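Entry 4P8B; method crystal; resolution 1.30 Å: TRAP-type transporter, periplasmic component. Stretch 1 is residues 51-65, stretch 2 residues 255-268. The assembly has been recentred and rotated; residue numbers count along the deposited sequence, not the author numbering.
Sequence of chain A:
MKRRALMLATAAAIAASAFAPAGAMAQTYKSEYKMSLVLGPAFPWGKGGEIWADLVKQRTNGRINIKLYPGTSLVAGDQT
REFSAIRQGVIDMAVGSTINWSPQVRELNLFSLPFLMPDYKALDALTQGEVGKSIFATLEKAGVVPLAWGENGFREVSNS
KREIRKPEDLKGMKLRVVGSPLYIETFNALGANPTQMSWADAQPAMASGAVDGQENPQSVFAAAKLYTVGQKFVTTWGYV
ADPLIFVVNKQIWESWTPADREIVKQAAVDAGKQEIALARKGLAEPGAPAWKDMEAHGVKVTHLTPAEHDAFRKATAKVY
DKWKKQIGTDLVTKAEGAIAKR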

# COMPACT_ATOMS: atom_id res chain seq x y z
N ILE A 51 -5.37 -16.53 0.95
CA ILE A 51 -4.60 -17.58 0.28
C ILE A 51 -3.47 -18.03 1.19
O ILE A 51 -3.21 -19.24 1.32
CB ILE A 51 -4.04 -17.07 -1.07
CG1 ILE A 51 -5.19 -16.83 -2.05
CG2 ILE A 51 -3.02 -18.06 -1.66
CD1 ILE A 51 -4.82 -16.02 -3.29
N TRP A 52 -2.80 -17.09 1.84
CA TRP A 52 -1.70 -17.44 2.73
C TRP A 52 -2.22 -18.34 3.84
O TRP A 52 -1.64 -19.40 4.12
CB TRP A 52 -1.11 -16.16 3.33
CG TRP A 52 0.13 -16.37 4.14
CD1 TRP A 52 0.98 -17.45 4.13
CD2 TRP A 52 0.66 -15.46 5.10
NE1 TRP A 52 2.01 -17.24 5.02
CE2 TRP A 52 1.83 -16.03 5.63
CE3 TRP A 52 0.26 -14.20 5.56
CZ2 TRP A 52 2.61 -15.38 6.59
CZ3 TRP A 52 1.03 -13.56 6.50
CH2 TRP A 52 2.20 -14.14 7.00
N ALA A 53 -3.31 -17.93 4.48
CA ALA A 53 -3.87 -18.70 5.58
C ALA A 53 -4.27 -20.10 5.14
O ALA A 53 -3.97 -21.08 5.83
CB ALA A 53 -5.06 -17.96 6.16
N ASP A 54 -4.92 -20.21 3.98
CA ASP A 54 -5.39 -21.50 3.47
C ASP A 54 -4.20 -22.39 3.15
O ASP A 54 -4.20 -23.58 3.47
CB ASP A 54 -6.27 -21.35 2.22
CG ASP A 54 -7.59 -20.65 2.49
OD1 ASP A 54 -7.96 -20.48 3.67
OD2 ASP A 54 -8.28 -20.29 1.51
N LEU A 55 -3.15 -21.84 2.55
CA LEU A 55 -2.01 -22.67 2.20
C LEU A 55 -1.28 -23.16 3.44
O LEU A 55 -0.81 -24.30 3.48
CB LEU A 55 -1.03 -21.91 1.31
CG LEU A 55 -1.48 -21.62 -0.12
CD1 LEU A 55 -0.41 -20.79 -0.85
CD2 LEU A 55 -1.77 -22.89 -0.91
N VAL A 56 -1.16 -22.31 4.45
CA VAL A 56 -0.49 -22.71 5.69
C VAL A 56 -1.23 -23.84 6.37
O VAL A 56 -0.61 -24.82 6.81
CB VAL A 56 -0.35 -21.53 6.66
CG1 VAL A 56 0.03 -22.04 8.05
CG2 VAL A 56 0.67 -20.51 6.13
N LYS A 57 -2.54 -23.72 6.45
CA LYS A 57 -3.34 -24.76 7.08
C LYS A 57 -3.15 -26.05 6.32
O LYS A 57 -2.84 -27.09 6.93
CB LYS A 57 -4.81 -24.35 7.08
CG LYS A 57 -5.65 -25.25 7.97
CD LYS A 57 -7.00 -24.62 8.23
CE LYS A 57 -8.03 -25.12 7.23
NZ LYS A 57 -8.61 -26.41 7.70
N GLN A 58 -3.33 -26.01 5.01
CA GLN A 58 -3.20 -27.18 4.15
C GLN A 58 -1.85 -27.87 4.32
O GLN A 58 -1.79 -29.08 4.51
CB GLN A 58 -3.40 -26.77 2.69
CG GLN A 58 -3.30 -27.92 1.70
CD GLN A 58 -3.78 -27.54 0.31
OE1 GLN A 58 -4.13 -26.38 0.05
NE2 GLN A 58 -3.80 -28.51 -0.60
N ARG A 59 -0.77 -27.09 4.30
CA ARG A 59 0.59 -27.63 4.24
C ARG A 59 1.17 -27.97 5.61
O ARG A 59 2.24 -28.60 5.70
CB ARG A 59 1.50 -26.63 3.50
CG ARG A 59 1.10 -26.44 2.04
CD ARG A 59 1.93 -25.35 1.37
NE ARG A 59 1.51 -25.10 -0.01
CZ ARG A 59 2.02 -24.15 -0.80
NH1 ARG A 59 2.97 -23.33 -0.37
NH2 ARG A 59 1.57 -24.02 -2.03
N THR A 60 0.48 -27.57 6.67
CA THR A 60 0.85 -28.01 8.02
C THR A 60 -0.09 -29.09 8.55
O THR A 60 -0.12 -29.34 9.75
CB THR A 60 0.85 -26.86 9.03
OG1 THR A 60 -0.47 -26.31 9.16
CG2 THR A 60 1.84 -25.79 8.60
N ASN A 61 -0.87 -29.69 7.65
CA ASN A 61 -1.77 -30.76 8.05
C ASN A 61 -2.81 -30.27 9.05
O ASN A 61 -3.37 -31.06 9.81
CB ASN A 61 -0.97 -31.94 8.66
CG ASN A 61 -0.10 -32.65 7.63
OD1 ASN A 61 -0.48 -32.81 6.47
ND2 ASN A 61 1.08 -33.14 8.07
N GLY A 62 -3.09 -28.97 9.05
CA GLY A 62 -4.09 -28.42 9.95
C GLY A 62 -3.50 -27.93 11.26
O GLY A 62 -4.24 -27.45 12.13
N ARG A 63 -2.19 -28.03 11.42
CA ARG A 63 -1.58 -27.69 12.70
C ARG A 63 -1.55 -26.20 12.95
O ARG A 63 -1.72 -25.75 14.08
CB ARG A 63 -0.16 -28.26 12.79
CG ARG A 63 -0.15 -29.78 12.96
CD ARG A 63 1.24 -30.35 13.17
NE ARG A 63 2.09 -30.07 12.04
CZ ARG A 63 3.01 -29.12 12.02
NH1 ARG A 63 3.22 -28.36 13.09
NH2 ARG A 63 3.72 -28.93 10.92
N ILE A 64 -1.32 -25.41 11.91
CA ILE A 64 -1.34 -23.96 12.07
C ILE A 64 -2.61 -23.40 11.45
O ILE A 64 -2.79 -23.43 10.23
CB ILE A 64 -0.10 -23.29 11.48
CG1 ILE A 64 1.17 -23.81 12.17
CG2 ILE A 64 -0.21 -21.76 11.64
CD1 ILE A 64 2.45 -23.22 11.63
N ASN A 65 -3.49 -22.90 12.32
CA ASN A 65 -4.84 -22.47 11.98
C ASN A 65 -4.94 -20.98 12.20
O ASN A 65 -4.78 -20.49 13.31
CB ASN A 65 -5.86 -23.19 12.87
CG ASN A 65 -7.24 -22.60 12.77
OD1 ASN A 65 -7.87 -22.27 13.78
ND2 ASN A 65 -7.72 -22.43 11.54
N SER A 255 8.55 -19.53 17.97
CA SER A 255 7.81 -20.58 18.67
C SER A 255 7.56 -21.77 17.76
O SER A 255 7.33 -22.89 18.22
CB SER A 255 6.49 -20.06 19.23
OG SER A 255 5.50 -19.96 18.21
N TRP A 256 7.63 -21.53 16.45
CA TRP A 256 7.43 -22.58 15.46
C TRP A 256 8.74 -23.33 15.22
O TRP A 256 9.81 -22.77 15.42
CB TRP A 256 6.93 -21.97 14.15
CG TRP A 256 5.55 -21.41 14.25
CD1 TRP A 256 4.61 -21.73 15.18
CD2 TRP A 256 4.95 -20.43 13.39
NE1 TRP A 256 3.46 -21.01 14.96
CE2 TRP A 256 3.65 -20.21 13.86
CE3 TRP A 256 5.40 -19.72 12.27
CZ2 TRP A 256 2.78 -19.30 13.25
CZ3 TRP A 256 4.53 -18.82 11.67
CH2 TRP A 256 3.24 -18.63 12.16
N THR A 257 8.63 -24.57 14.77
CA THR A 257 9.82 -25.36 14.44
C THR A 257 10.43 -24.82 13.15
O THR A 257 9.72 -24.26 12.32
CB THR A 257 9.46 -26.83 14.17
OG1 THR A 257 8.56 -26.90 13.06
CG2 THR A 257 8.84 -27.47 15.40
N PRO A 258 11.74 -25.00 12.95
CA PRO A 258 12.33 -24.51 11.71
C PRO A 258 11.59 -25.03 10.47
O PRO A 258 11.46 -24.30 9.49
CB PRO A 258 13.77 -25.02 11.77
CG PRO A 258 14.05 -25.14 13.23
CD PRO A 258 12.76 -25.61 13.84
N ALA A 259 11.06 -26.24 10.53
CA ALA A 259 10.41 -26.85 9.38
C ALA A 259 9.08 -26.14 9.07
O ALA A 259 8.72 -25.91 7.90
CB ALA A 259 10.17 -28.33 9.61
N ASP A 260 8.35 -25.80 10.12
CA ASP A 260 7.09 -25.07 9.96
C ASP A 260 7.33 -23.65 9.49
O ASP A 260 6.54 -23.08 8.71
CB ASP A 260 6.33 -25.04 11.28
CG ASP A 260 5.61 -26.33 11.55
OD1 ASP A 260 5.38 -27.08 10.57
OD2 ASP A 260 5.28 -26.61 12.73
N ARG A 261 8.41 -23.05 9.96
CA ARG A 261 8.77 -21.72 9.51
C ARG A 261 8.95 -21.77 8.00
O ARG A 261 8.49 -20.87 7.30
CB ARG A 261 10.04 -21.22 10.22
CG ARG A 261 9.81 -20.97 11.70
CD ARG A 261 11.05 -20.48 12.39
NE ARG A 261 11.12 -20.97 13.77
CZ ARG A 261 12.20 -21.47 14.35
NH1 ARG A 261 13.35 -21.54 13.70
NH2 ARG A 261 12.12 -21.88 15.61
N GLU A 262 9.56 -22.83 7.49
CA GLU A 262 9.77 -22.96 6.05
C GLU A 262 8.44 -23.03 5.29
O GLU A 262 8.27 -22.38 4.25
CB GLU A 262 10.61 -24.20 5.74
CG GLU A 262 10.89 -24.36 4.28
CD GLU A 262 11.49 -23.11 3.68
OE1 GLU A 262 12.28 -22.45 4.39
OE2 GLU A 262 11.17 -22.78 2.51
N ILE A 263 7.50 -23.82 5.79
CA ILE A 263 6.18 -23.92 5.18
C ILE A 263 5.47 -22.56 5.14
O ILE A 263 4.92 -22.16 4.12
CB ILE A 263 5.31 -24.92 5.94
CG1 ILE A 263 5.93 -26.30 5.80
CG2 ILE A 263 3.88 -24.92 5.40
CD1 ILE A 263 5.57 -27.00 4.53
N VAL A 264 5.48 -21.86 6.26
CA VAL A 264 4.78 -20.58 6.36
C VAL A 264 5.40 -19.53 5.42
O VAL A 264 4.67 -18.77 4.77
CB VAL A 264 4.73 -20.08 7.81
CG1 VAL A 264 4.11 -18.68 7.87
CG2 VAL A 264 3.89 -21.04 8.66
N LYS A 265 6.73 -19.51 5.35
CA LYS A 265 7.45 -18.62 4.46
C LYS A 265 7.12 -18.94 3.01
O LYS A 265 6.78 -18.04 2.26
CB LYS A 265 8.95 -18.72 4.70
CG LYS A 265 9.77 -17.83 3.77
CD LYS A 265 11.20 -17.70 4.27
CE LYS A 265 11.98 -16.68 3.45
NZ LYS A 265 13.28 -16.32 4.10
N GLN A 266 7.21 -20.20 2.60
CA GLN A 266 6.91 -20.51 1.20
C GLN A 266 5.44 -20.21 0.87
O GLN A 266 5.11 -19.80 -0.25
CB GLN A 266 7.26 -21.97 0.87
CG GLN A 266 7.07 -22.31 -0.60
CD GLN A 266 7.98 -21.49 -1.50
OE1 GLN A 266 9.19 -21.42 -1.27
NE2 GLN A 266 7.41 -20.88 -2.54
N ALA A 267 4.56 -20.42 1.83
CA ALA A 267 3.16 -20.11 1.63
C ALA A 267 2.96 -18.61 1.41
O ALA A 267 2.16 -18.20 0.56
CB ALA A 267 2.32 -20.61 2.79
N ALA A 268 3.70 -17.79 2.16
CA ALA A 268 3.67 -16.34 1.96
C ALA A 268 4.20 -15.95 0.57
O ALA A 268 3.64 -15.09 -0.10
CB ALA A 268 4.47 -15.64 3.04
O HOH W 1 4.63 -23.73 1.99

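Helix 51-59 and helix 258-268 pack against each other with their directions at 146°, closer to antiparallel than to parallel. Their axes approach to 8.8 Å. Together the stretches bury 637 Å² between them.

Ala-267 has the largest area covered. Its CB points toward helix 51-59 and sits as a knob among Trp-52, Leu-55, Val-56 and Arg-59. Ala-267 CB lies 3.7 Å from Val-56 CG2 and 3.9 Å from Leu-55 CB. A lone methyl suits this small hole.

Trp-52 is next. Its CA-to-CB bond points sideways, but with chi1 in t the end of the ring comes nearer the other helix. NE1 of Trp-52 donates a hydrogen bond to Val-264 O at 3.1 Å. Val-264 O also accepts from Ala-268 N, 3.0 Å away, so the indole joins an existing helical bond. Ala-268 CB lies over one face of the ring, 3.9 Å from the centroid of the Trp-52 five-membered ring, in a CH-pi contact. The indole thus combines an apolar surface with one polar group, and both are used.

Ile-64 and Arg-59 each have 71 Å² covered. Ile-64 extends CD1 over one face of the Trp-256 ring and also places it 4.0 Å from Val-264 CG2. Its buried, apolar side chain suits a place beside the indole and Val-264. Arg-59 packs its CB 3.5 Å from Ile-263 CG2. Arg-59 NH1 donates to water 1 at 2.9 Å, and the water donates to Ile-263 O at 2.7 Å, bridging the stretches. Arginine thus pairs apolar carbon for Ile-263 with a polar end that reaches water.

Beyond the first helix, a type I' turn from Thr-60 to Arg-63 leads into the salt bridge. Arg-63 NH1 donates to Asp-260 OD2 at 2.7 Å, and Arg-63 NH2 to Asp-260 OD1 at 2.5 Å. The buried carboxylate gains a charged partner.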